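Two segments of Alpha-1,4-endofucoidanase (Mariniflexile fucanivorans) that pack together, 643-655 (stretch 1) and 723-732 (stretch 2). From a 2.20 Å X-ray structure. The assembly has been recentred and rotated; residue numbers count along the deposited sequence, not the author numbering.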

ATOM      1  N   LEU A 643      35.723   9.330  22.397  1.00 52.24           N
ATOM      2  CA  LEU A 643      34.991   8.416  21.539  1.00 50.46           C
ATOM      3  C   LEU A 643      35.513   7.004  21.781  1.00 51.58           C
ATOM      4  O   LEU A 643      36.545   6.619  21.232  1.00 53.02           O
ATOM      5  CB  LEU A 643      35.160   8.832  20.073  1.00 45.58           C
ATOM      6  CG  LEU A 643      34.117   9.815  19.540  1.00 46.64           C
ATOM      7  CD1 LEU A 643      34.334  11.215  20.101  1.00 46.99           C
ATOM      8  CD2 LEU A 643      34.126   9.849  18.018  1.00 46.02           C
ATOM      9  N   ASN A 644      34.798   6.261  22.636  1.00 51.57           N
ATOM     10  CA  ASN A 644      35.084   4.863  22.910  1.00 51.65           C
ATOM     11  C   ASN A 644      34.516   4.015  21.773  1.00 53.82           C
ATOM     12  O   ASN A 644      33.301   3.946  21.596  1.00 59.04           O
ATOM     13  CB  ASN A 644      34.548   4.446  24.283  1.00 51.14           C
ATOM     14  CG  ASN A 644      35.129   3.140  24.784  1.00 53.27           C
ATOM     15  OD1 ASN A 644      36.031   2.573  24.166  1.00 52.34           O
ATOM     16  ND2 ASN A 644      34.624   2.657  25.910  1.00 51.50           N
ATOM     17  N   LEU A 645      35.412   3.375  21.006  1.00 50.38           N
ATOM     18  CA  LEU A 645      35.066   2.692  19.769  1.00 45.96           C
ATOM     19  C   LEU A 645      35.002   1.179  19.981  1.00 42.51           C
ATOM     20  O   LEU A 645      35.119   0.692  21.103  1.00 39.56           O
ATOM     21  CB  LEU A 645      36.089   3.069  18.691  1.00 46.83           C
ATOM     22  CG  LEU A 645      35.612   4.064  17.634  1.00 51.55           C
ATOM     23  CD1 LEU A 645      34.910   5.264  18.256  1.00 49.70           C
ATOM     24  CD2 LEU A 645      36.766   4.515  16.748  1.00 49.31           C
ATOM     25  N   THR A 646      34.774   0.448  18.882  1.00 43.42           N
ATOM     26  CA  THR A 646      34.602  -0.995  18.904  1.00 46.22           C
ATOM     27  C   THR A 646      35.963  -1.670  19.057  1.00 43.91           C
ATOM     28  O   THR A 646      36.933  -1.259  18.418  1.00 44.61           O
ATOM     29  CB  THR A 646      33.937  -1.493  17.610  1.00 48.93           C
ATOM     30  OG1 THR A 646      32.767  -0.713  17.368  1.00 56.53           O
ATOM     31  CG2 THR A 646      33.566  -2.960  17.644  1.00 49.09           C
ATOM     32  N   ASP A 647      35.990  -2.723  19.884  1.00 40.92           N
ATOM     33  CA  ASP A 647      37.145  -3.582  20.086  1.00 45.47           C
ATOM     34  C   ASP A 647      37.772  -3.984  18.753  1.00 47.18           C
ATOM     35  O   ASP A 647      37.079  -4.161  17.751  1.00 51.78           O
ATOM     36  CB  ASP A 647      36.778  -4.844  20.872  1.00 41.89           C
ATOM     37  CG  ASP A 647      36.448  -4.578  22.329  1.00 43.70           C
ATOM     38  OD1 ASP A 647      36.536  -3.401  22.743  1.00 44.75           O
ATOM     39  OD2 ASP A 647      36.108  -5.552  23.044  1.00 42.32           O
ATOM     40  N   GLY A 648      39.103  -4.113  18.774  1.00 48.55           N
ATOM     41  CA  GLY A 648      39.868  -4.737  17.709  1.00 47.76           C
ATOM     42  C   GLY A 648      40.334  -6.127  18.135  1.00 48.50           C
ATOM     43  O   GLY A 648      40.281  -6.469  19.318  1.00 45.95           O
ATOM     44  N   LYS A 649      40.766  -6.926  17.156  1.00 49.17           N
ATOM     45  CA  LYS A 649      41.277  -8.259  17.432  1.00 51.95           C
ATOM     46  C   LYS A 649      42.634  -8.407  16.747  1.00 52.01           C
ATOM     47  O   LYS A 649      42.793  -8.045  15.583  1.00 51.40           O
ATOM     48  CB  LYS A 649      40.253  -9.331  17.040  1.00 47.24           C
ATOM     49  N   GLY A 650      43.620  -8.910  17.497  1.00 55.48           N
ATOM     50  CA  GLY A 650      44.976  -9.037  16.987  1.00 55.98           C
ATOM     51  C   GLY A 650      45.023  -9.859  15.701  1.00 54.71           C
ATOM     52  O   GLY A 650      44.522 -10.981  15.671  1.00 51.34           O
ATOM     53  N   SER A 651      45.605  -9.258  14.653  1.00 56.77           N
ATOM     54  CA  SER A 651      45.854  -9.859  13.348  1.00 59.53           C
ATOM     55  C   SER A 651      44.631  -9.771  12.432  1.00 57.16           C
ATOM     56  O   SER A 651      44.696 -10.165  11.270  1.00 55.49           O
ATOM     57  CB  SER A 651      46.413 -11.269  13.447  1.00 61.47           C
ATOM     58  OG  SER A 651      45.383 -12.221  13.684  1.00 58.97           O
ATOM     59  N   PHE A 652      43.521  -9.240  12.951  1.00 58.38           N
ATOM     60  CA  PHE A 652      42.321  -9.051  12.153  1.00 56.46           C
ATOM     61  C   PHE A 652      42.211  -7.589  11.735  1.00 55.34           C
ATOM     62  O   PHE A 652      42.431  -6.695  12.549  1.00 60.89           O
ATOM     63  CB  PHE A 652      41.087  -9.542  12.911  1.00 57.00           C
ATOM     64  CG  PHE A 652      41.033 -11.039  13.060  1.00 60.99           C
ATOM     65  CD1 PHE A 652      40.578 -11.839  12.020  1.00 62.78           C
ATOM     66  CD2 PHE A 652      41.459 -11.653  14.228  1.00 63.62           C
ATOM     67  CE1 PHE A 652      40.540 -13.220  12.152  1.00 65.44           C
ATOM     68  CE2 PHE A 652      41.418 -13.032  14.361  1.00 66.93           C
ATOM     69  CZ  PHE A 652      40.959 -13.814  13.322  1.00 67.81           C
ATOM     70  N   ALA A 653      41.889  -7.364  10.455  1.00 50.49           N
ATOM     71  CA  ALA A 653      41.725  -6.018   9.933  1.00 47.98           C
ATOM     72  C   ALA A 653      40.615  -5.313  10.709  1.00 47.72           C
ATOM     73  O   ALA A 653      39.578  -5.905  11.014  1.00 46.21           O
ATOM     74  CB  ALA A 653      41.454  -6.042   8.449  1.00 45.92           C
ATOM     75  N   TYR A 654      40.886  -4.053  11.057  1.00 46.01           N
ATOM     76  CA  TYR A 654      39.969  -3.221  11.811  1.00 44.03           C
ATOM     77  C   TYR A 654      39.364  -2.199  10.860  1.00 43.46           C
ATOM     78  O   TYR A 654      40.040  -1.728   9.941  1.00 41.12           O
ATOM     79  CB  TYR A 654      40.715  -2.505  12.940  1.00 44.46           C
ATOM     80  CG  TYR A 654      39.837  -1.711  13.872  1.00 39.54           C
ATOM     81  CD1 TYR A 654      39.241  -2.315  14.965  1.00 39.37           C
ATOM     82  CD2 TYR A 654      39.592  -0.362  13.655  1.00 39.73           C
ATOM     83  CE1 TYR A 654      38.424  -1.601  15.827  1.00 39.83           C
ATOM     84  CE2 TYR A 654      38.768   0.367  14.501  1.00 39.31           C
ATOM     85  CZ  TYR A 654      38.187  -0.256  15.593  1.00 40.29           C
ATOM     86  OH  TYR A 654      37.377   0.445  16.441  1.00 41.82           O
ATOM     87  N   ASN A 655      38.090  -1.870  11.108  1.00 45.52           N
ATOM     88  CA  ASN A 655      37.372  -0.859  10.346  1.00 49.18           C
ATOM     89  C   ASN A 655      36.356  -0.179  11.259  1.00 49.40           C
ATOM     90  O   ASN A 655      35.715  -0.844  12.073  1.00 50.07           O
ATOM     91  CB  ASN A 655      36.683  -1.443   9.107  1.00 49.88           C
ATOM     92  CG  ASN A 655      37.647  -1.753   7.983  1.00 53.08           C
ATOM     93  OD1 ASN A 655      38.135  -0.847   7.308  1.00 56.70           O
ATOM     94  ND2 ASN A 655      37.933  -3.030   7.775  1.00 51.28           N
ATOM     95  N   GLU A 723      39.782  12.550  21.684  1.00 41.81           N
ATOM     96  CA  GLU A 723      40.451  11.276  21.900  1.00 41.21           C
ATOM     97  C   GLU A 723      39.586  10.137  21.349  1.00 42.93           C
ATOM     98  O   GLU A 723      38.372  10.111  21.563  1.00 40.51           O
ATOM     99  CB  GLU A 723      40.723  11.086  23.392  1.00 39.13           C
ATOM    100  CG  GLU A 723      41.302   9.725  23.728  1.00 43.18           C
ATOM    101  CD  GLU A 723      41.463   9.425  25.208  1.00 43.67           C
ATOM    102  OE1 GLU A 723      41.388  10.367  26.010  1.00 47.35           O
ATOM    103  OE2 GLU A 723      41.662   8.245  25.553  1.00 47.11           O
ATOM    104  N   ILE A 724      40.230   9.199  20.638  1.00 42.33           N
ATOM    105  CA  ILE A 724      39.627   7.943  20.210  1.00 45.45           C
ATOM    106  C   ILE A 724      40.324   6.796  20.945  1.00 46.75           C
ATOM    107  O   ILE A 724      41.547   6.700  20.924  1.00 49.03           O
ATOM    108  CB  ILE A 724      39.712   7.787  18.674  1.00 46.89           C
ATOM    109  CG1 ILE A 724      38.660   8.624  17.935  1.00 46.10           C
ATOM    110  CG2 ILE A 724      39.617   6.323  18.268  1.00 48.25           C
ATOM    111  CD1 ILE A 724      38.913  10.114  17.923  1.00 44.60           C
ATOM    112  N   LEU A 725      39.528   5.925  21.579  1.00 50.18           N
ATOM    113  CA  LEU A 725      40.011   4.859  22.445  1.00 50.26           C
ATOM    114  C   LEU A 725      39.493   3.515  21.926  1.00 53.84           C
ATOM    115  O   LEU A 725      38.286   3.275  21.908  1.00 55.70           O
ATOM    116  CB  LEU A 725      39.497   5.150  23.861  1.00 53.40           C
ATOM    117  CG  LEU A 725      39.761   4.090  24.934  1.00 57.55           C
ATOM    118  CD1 LEU A 725      41.206   4.148  25.409  1.00 60.37           C
ATOM    119  CD2 LEU A 725      38.822   4.281  26.119  1.00 53.64           C
ATOM    120  N   ILE A 726      40.420   2.652  21.485  1.00 51.60           N
ATOM    121  CA  ILE A 726      40.109   1.319  20.987  1.00 48.25           C
ATOM    122  C   ILE A 726      40.833   0.292  21.851  1.00 49.79           C
ATOM    123  O   ILE A 726      42.058   0.324  21.962  1.00 49.97           O
ATOM    124  CB  ILE A 726      40.519   1.152  19.508  1.00 45.73           C
ATOM    125  CG1 ILE A 726      39.775   2.108  18.574  1.00 46.23           C
ATOM    126  CG2 ILE A 726      40.355  -0.296  19.069  1.00 47.88           C
ATOM    127  CD1 ILE A 726      40.451   2.304  17.235  1.00 47.44           C
ATOM    128  N   ASN A 727      40.060  -0.630  22.431  1.00 49.44           N
ATOM    129  CA  ASN A 727      40.605  -1.810  23.080  1.00 48.58           C
ATOM    130  C   ASN A 727      40.917  -2.872  22.026  1.00 53.74           C
ATOM    131  O   ASN A 727      40.036  -3.277  21.268  1.00 56.75           O
ATOM    132  CB  ASN A 727      39.637  -2.370  24.124  1.00 46.58           C
ATOM    133  CG  ASN A 727      40.263  -3.472  24.948  1.00 47.90           C
ATOM    134  OD1 ASN A 727      41.441  -3.772  24.782  1.00 48.91           O
ATOM    135  ND2 ASN A 727      39.492  -4.072  25.840  1.00 49.12           N
ATOM    136  N   VAL A 728      42.179  -3.322  21.991  1.00 50.89           N
ATOM    137  CA  VAL A 728      42.606  -4.383  21.093  1.00 47.53           C
ATOM    138  C   VAL A 728      42.681  -5.685  21.889  1.00 47.22           C
ATOM    139  O   VAL A 728      43.478  -5.791  22.814  1.00 49.04           O
ATOM    140  CB  VAL A 728      43.947  -4.041  20.407  1.00 44.73           C
ATOM    141  CG1 VAL A 728      44.486  -5.194  19.571  1.00 47.81           C
ATOM    142  CG2 VAL A 728      43.860  -2.778  19.562  1.00 44.88           C
ATOM    143  N   ILE A 729      41.833  -6.661  21.532  1.00 50.02           N
ATOM    144  CA  ILE A 729      41.829  -7.980  22.150  1.00 49.16           C
ATOM    145  C   ILE A 729      42.793  -8.880  21.380  1.00 55.00           C
ATOM    146  O   ILE A 729      42.720  -8.970  20.154  1.00 55.68           O
ATOM    147  CB  ILE A 729      40.409  -8.588  22.177  1.00 50.04           C
ATOM    148  CG1 ILE A 729      39.357  -7.646  22.769  1.00 50.02           C
ATOM    149  CG2 ILE A 729      40.402  -9.948  22.864  1.00 45.66           C
ATOM    150  CD1 ILE A 729      39.478  -7.428  24.262  1.00 54.30           C
ATOM    151  N   ALA A 730      43.680  -9.556  22.123  1.00 59.22           N
ATOM    152  CA  ALA A 730      44.688 -10.444  21.562  1.00 59.02           C
ATOM    153  C   ALA A 730      44.063 -11.795  21.225  1.00 58.63           C
ATOM    154  O   ALA A 730      43.264 -12.324  22.000  1.00 58.85           O
ATOM    155  CB  ALA A 730      45.836 -10.597  22.533  1.00 55.76           C
ATOM    156  N   THR A 731      44.458 -12.344  20.069  1.00 56.16           N
ATOM    157  CA  THR A 731      43.901 -13.587  19.558  1.00 58.49           C
ATOM    158  C   THR A 731      44.629 -14.772  20.193  1.00 63.12           C
ATOM    159  O   THR A 731      45.725 -15.134  19.763  1.00 61.76           O
ATOM    160  CB  THR A 731      43.953 -13.633  18.025  1.00 57.70           C
ATOM    161  OG1 THR A 731      43.488 -12.396  17.478  1.00 51.50           O
ATOM    162  CG2 THR A 731      43.159 -14.786  17.448  1.00 57.92           C
ATOM    163  N   ILE A 732      43.996 -15.357  21.220  1.00 64.54           N
ATOM    164  CA  ILE A 732      44.565 -16.440  22.005  1.00 62.96           C
ATOM    165  C   ILE A 732      43.851 -17.744  21.630  1.00 64.17           C
ATOM    166  O   ILE A 732      44.284 -18.457  20.724  1.00 67.12           O
ATOM    167  CB  ILE A 732      44.452 -16.141  23.515  1.00 63.42           C
TER
HETATM  168  O   HOH W   1      37.105  -0.927  22.497  1.00 53.17           O

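The two stretches pair in parallel over two short runs and bury 731 Å² between them, both sides summed. Backbone hydrogen bonds do most of the joining, in two ladders. In the first, Leu643 N donates to Glu723 O (2.9 Å), Leu725 N to Leu643 O (3.1 Å) and Leu645 N to Leu725 O (3.0 Å). In the second, Gly648 N donates to Asn727 O (2.8 Å), Ile729 N to Gly648 O (2.7 Å) and Gly650 N to Ile729 O (2.8 Å). Between the ladders the register shifts by one residue.

A water fills the gap at this shift. It accepts from Asn727 N (3.0 Å) and lies 2.9 Å from Leu645 O and 2.6 Å from Asp647 OD1. Asn727 N thus gains a partner where the direct ladder is broken. CA-H...O contacts add to the pairing, the shortest from Asp647 CA to Asn727 O (3.1 Å).

Apolar side chains pack beside the first ladder. Leu645 points toward stretch 2 and meets both branched neighbours: its CD2 is 3.7 Å from Ile724 CG2, and its CB is 3.8 Å from Ile726 CG1. Aliphatic residues suit these carbon-to-carbon contacts. Ile726 is buried, and its CD1 lies 3.7 Å from Tyr654 CE2. The tyrosine is also anchored within its own stretch, where Tyr654 OH donates to Thr646 O (2.6 Å). Its ring leaves little room at Gly648: a CB there would be crowded by Tyr654 CD1. Glycine suits this buried position.

A side-chain hydrogen bond joins the stretches beyond the second ladder. Thr731 points toward stretch 1, bringing a hydroxyl to a backbone carbonyl: its OG1 donates to Gly650 O (2.5 Å). Ser651 OG donates to the same Gly650 O (2.5 Å, very short). Gly650 belongs to a type II turn from Lys649 to Phe652, closed by Phe652 N to Lys649 O (3.0 Å). The Phe652 ring presents its edge to Thr731, with CE2 3.8 Å from OG1.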